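Local coordinates for carboxyvinyl-carboxyphosphonate phosphorylmutase (Bacillus anthracis, PDB 4IQD), which is probably an enzyme of the phosphoenolpyruvate phosphomutase family, built on a TIM barrel of parallel strands and surrounding helices, at residues 159-164 with 211-216. Sequence-based numbering, arbitrary orientation. Where two conformers were deposited one is given.
Sequences SLYIVA and NAPLLA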
ATOM      1  N   SER A 159     -11.774  11.925  23.612  1.00 28.04           N
ATOM      2  CA  SER A 159     -12.293  12.344  22.316  1.00 27.73           C
ATOM      3  C   SER A 159     -12.322  11.182  21.333  1.00 26.64           C
ATOM      4  O   SER A 159     -12.649  11.354  20.163  1.00 26.79           O
ATOM      5  CB  SER A 159     -11.446  13.487  21.753  1.00 29.77           C
ATOM      6  OG  SER A 159     -10.070  13.148  21.758  1.00 31.53           O
ATOM      7  N   LEU A 160     -11.985   9.995  21.822  1.00 27.20           N
ATOM      8  CA  LEU A 160     -11.881   8.814  20.976  1.00 30.15           C
ATOM      9  C   LEU A 160     -13.094   7.900  21.127  1.00 28.57           C
ATOM     10  O   LEU A 160     -13.391   7.421  22.220  1.00 29.24           O
ATOM     11  CB  LEU A 160     -10.605   8.045  21.319  1.00 30.15           C
ATOM     12  CG  LEU A 160      -9.827   7.418  20.166  1.00 26.27           C
ATOM     13  CD1 LEU A 160      -9.514   8.453  19.092  1.00 27.30           C
ATOM     14  CD2 LEU A 160      -8.547   6.799  20.692  1.00 22.36           C
ATOM     15  N   TYR A 161     -13.790   7.666  20.020  1.00 24.75           N
ATOM     16  CA  TYR A 161     -14.936   6.768  19.998  1.00 22.47           C
ATOM     17  C   TYR A 161     -14.416   5.346  20.118  1.00 23.61           C
ATOM     18  O   TYR A 161     -13.481   4.964  19.422  1.00 26.70           O
ATOM     19  CB  TYR A 161     -15.698   6.952  18.688  1.00 23.58           C
ATOM     20  CG  TYR A 161     -17.077   6.333  18.639  1.00 23.50           C
ATOM     21  CD1 TYR A 161     -18.200   7.055  19.032  1.00 22.96           C
ATOM     22  CD2 TYR A 161     -17.263   5.043  18.164  1.00 24.95           C
ATOM     23  CE1 TYR A 161     -19.464   6.502  18.971  1.00 23.53           C
ATOM     24  CE2 TYR A 161     -18.523   4.481  18.098  1.00 26.78           C
ATOM     25  CZ  TYR A 161     -19.620   5.214  18.504  1.00 24.37           C
ATOM     26  OH  TYR A 161     -20.873   4.656  18.438  1.00 21.17           O
ATOM     27  N   ILE A 162     -15.002   4.563  21.015  1.00 22.39           N
ATOM     28  CA  ILE A 162     -14.489   3.225  21.258  1.00 21.86           C
ATOM     29  C   ILE A 162     -15.441   2.133  20.822  1.00 23.25           C
ATOM     30  O   ILE A 162     -16.580   2.067  21.282  1.00 25.95           O
ATOM     31  CB  ILE A 162     -14.196   2.985  22.736  1.00 23.51           C
ATOM     32  CG1 ILE A 162     -13.256   4.055  23.281  1.00 24.62           C
ATOM     33  CG2 ILE A 162     -13.596   1.607  22.918  1.00 16.86           C
ATOM     34  CD1 ILE A 162     -12.984   3.910  24.755  1.00 24.07           C
ATOM     35  N   VAL A 163     -14.959   1.267  19.941  1.00 21.88           N
ATOM     36  CA  VAL A 163     -15.677   0.052  19.602  1.00 23.12           C
ATOM     37  C   VAL A 163     -14.977  -1.125  20.268  1.00 24.49           C
ATOM     38  O   VAL A 163     -13.770  -1.297  20.122  1.00 23.59           O
ATOM     39  CB  VAL A 163     -15.732  -0.166  18.078  1.00 26.71           C
ATOM     40  CG1 VAL A 163     -16.341  -1.520  17.756  1.00 29.36           C
ATOM     41  CG2 VAL A 163     -16.516   0.954  17.411  1.00 23.64           C
ATOM     42  N   ALA A 164     -15.732  -1.925  21.017  1.00 22.81           N
ATOM     43  CA  ALA A 164     -15.158  -3.071  21.712  1.00 23.89           C
ATOM     44  C   ALA A 164     -15.543  -4.391  21.049  1.00 22.38           C
ATOM     45  O   ALA A 164     -16.723  -4.687  20.866  1.00 22.10           O
ATOM     46  CB  ALA A 164     -15.572  -3.069  23.177  1.00 25.24           C
ATOM     47  N   ASN A 211     -26.888  -2.499  25.581  0.52 29.56           N
ATOM     48  CA  ASN A 211     -27.191  -1.071  25.454  0.52 29.91           C
ATOM     49  C   ASN A 211     -26.166  -0.264  24.650  0.52 29.64           C
ATOM     50  O   ASN A 211     -25.578   0.691  25.158  0.52 30.47           O
ATOM     51  CB  ASN A 211     -27.380  -0.439  26.837  0.52 30.43           C
ATOM     52  CG  ASN A 211     -26.159  -0.599  27.725  0.52 30.03           C
ATOM     53  OD1 ASN A 211     -25.538  -1.661  27.762  0.52 32.69           O
ATOM     54  ND2 ASN A 211     -25.803   0.462  28.441  0.52 26.89           N
ATOM     55  N   ALA A 212     -25.974  -0.640  23.392  1.00 24.78           N
ATOM     56  CA  ALA A 212     -24.992   0.009  22.530  1.00 23.48           C
ATOM     57  C   ALA A 212     -25.302  -0.271  21.069  1.00 24.10           C
ATOM     58  O   ALA A 212     -25.929  -1.276  20.751  1.00 29.18           O
ATOM     59  CB  ALA A 212     -23.587  -0.474  22.863  1.00 23.11           C
ATOM     60  N   PRO A 213     -24.867   0.624  20.172  1.00 22.83           N
ATOM     61  CA  PRO A 213     -24.920   0.314  18.743  1.00 23.58           C
ATOM     62  C   PRO A 213     -24.046  -0.893  18.444  1.00 21.39           C
ATOM     63  O   PRO A 213     -23.050  -1.109  19.132  1.00 23.52           O
ATOM     64  CB  PRO A 213     -24.317   1.559  18.095  1.00 26.55           C
ATOM     65  CG  PRO A 213     -24.549   2.649  19.077  1.00 28.31           C
ATOM     66  CD  PRO A 213     -24.432   2.009  20.423  1.00 25.73           C
ATOM     67  N   LEU A 214     -24.414  -1.676  17.437  1.00 23.21           N
ATOM     68  CA  LEU A 214     -23.660  -2.877  17.116  1.00 19.06           C
ATOM     69  C   LEU A 214     -23.019  -2.796  15.742  1.00 16.88           C
ATOM     70  O   LEU A 214     -23.565  -2.181  14.826  1.00 18.21           O
ATOM     71  CB  LEU A 214     -24.553  -4.114  17.214  1.00 20.77           C
ATOM     72  CG  LEU A 214     -25.203  -4.349  18.578  1.00 22.11           C
ATOM     73  CD1 LEU A 214     -25.918  -5.682  18.600  1.00 25.80           C
ATOM     74  CD2 LEU A 214     -24.175  -4.271  19.692  1.00 22.74           C
ATOM     75  N   LEU A 215     -21.854  -3.422  15.621  1.00 20.90           N
ATOM     76  CA  LEU A 215     -21.104  -3.482  14.376  1.00 19.62           C
ATOM     77  C   LEU A 215     -21.212  -4.881  13.792  1.00 20.72           C
ATOM     78  O   LEU A 215     -21.160  -5.869  14.522  1.00 18.78           O
ATOM     79  CB  LEU A 215     -19.636  -3.143  14.648  1.00 16.59           C
ATOM     80  CG  LEU A 215     -18.600  -2.984  13.528  1.00 16.68           C
ATOM     81  CD1 LEU A 215     -17.426  -2.218  14.080  1.00 29.69           C
ATOM     82  CD2 LEU A 215     -18.115  -4.310  12.969  1.00 17.01           C
ATOM     83  N   ALA A 216     -21.353  -4.956  12.475  1.00 23.56           N
ATOM     84  CA  ALA A 216     -21.360  -6.228  11.770  1.00 21.29           C
ATOM     85  C   ALA A 216     -20.081  -6.355  10.957  1.00 17.05           C
ATOM     86  O   ALA A 216     -19.658  -5.404  10.306  1.00 22.17           O
ATOM     87  CB  ALA A 216     -22.571  -6.325  10.869  1.00 17.31           C
TER
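The phenol of Y161 meets the pyrrolidine ring of P213 end-on: OH lies 4.2 Å from P213 CG, which continues nearly along the line of the CZ-OH bond. Neither face of the aromatic ring is therefore turned to 211-216. F21 of helix 14-26 packs edge-to-face with Y161, and V25 of the same helix touches both Y161 and P213. The tyrosine reaches the proline because CG stands anti to the backbone N (chi1 -167°), carrying the ring out from the start of strand 161-166.

Two residues on, V163 and L215 point at each other, and their CA atoms stand 8.3 Å apart. V163 CG1, anti to its own N, touches L215 CD1 at 3.9 Å, and the two side chains cross at about a right angle. In chain order, strand 191-194 comes between these two strands, and its A191 touches both Y161 and V163, as expected of next-but-one strands facing across a TIM-barrel interior. The side chain of L215 is about 9 Å from a bound pyruvic acid. With one methyl-methyl touch and one hydroxyl-to-carbon approach, the contact is small, buried and essentially apolar, joining strand 161-166 to strand 215-217 and the loop before it by van der Waals packing alone.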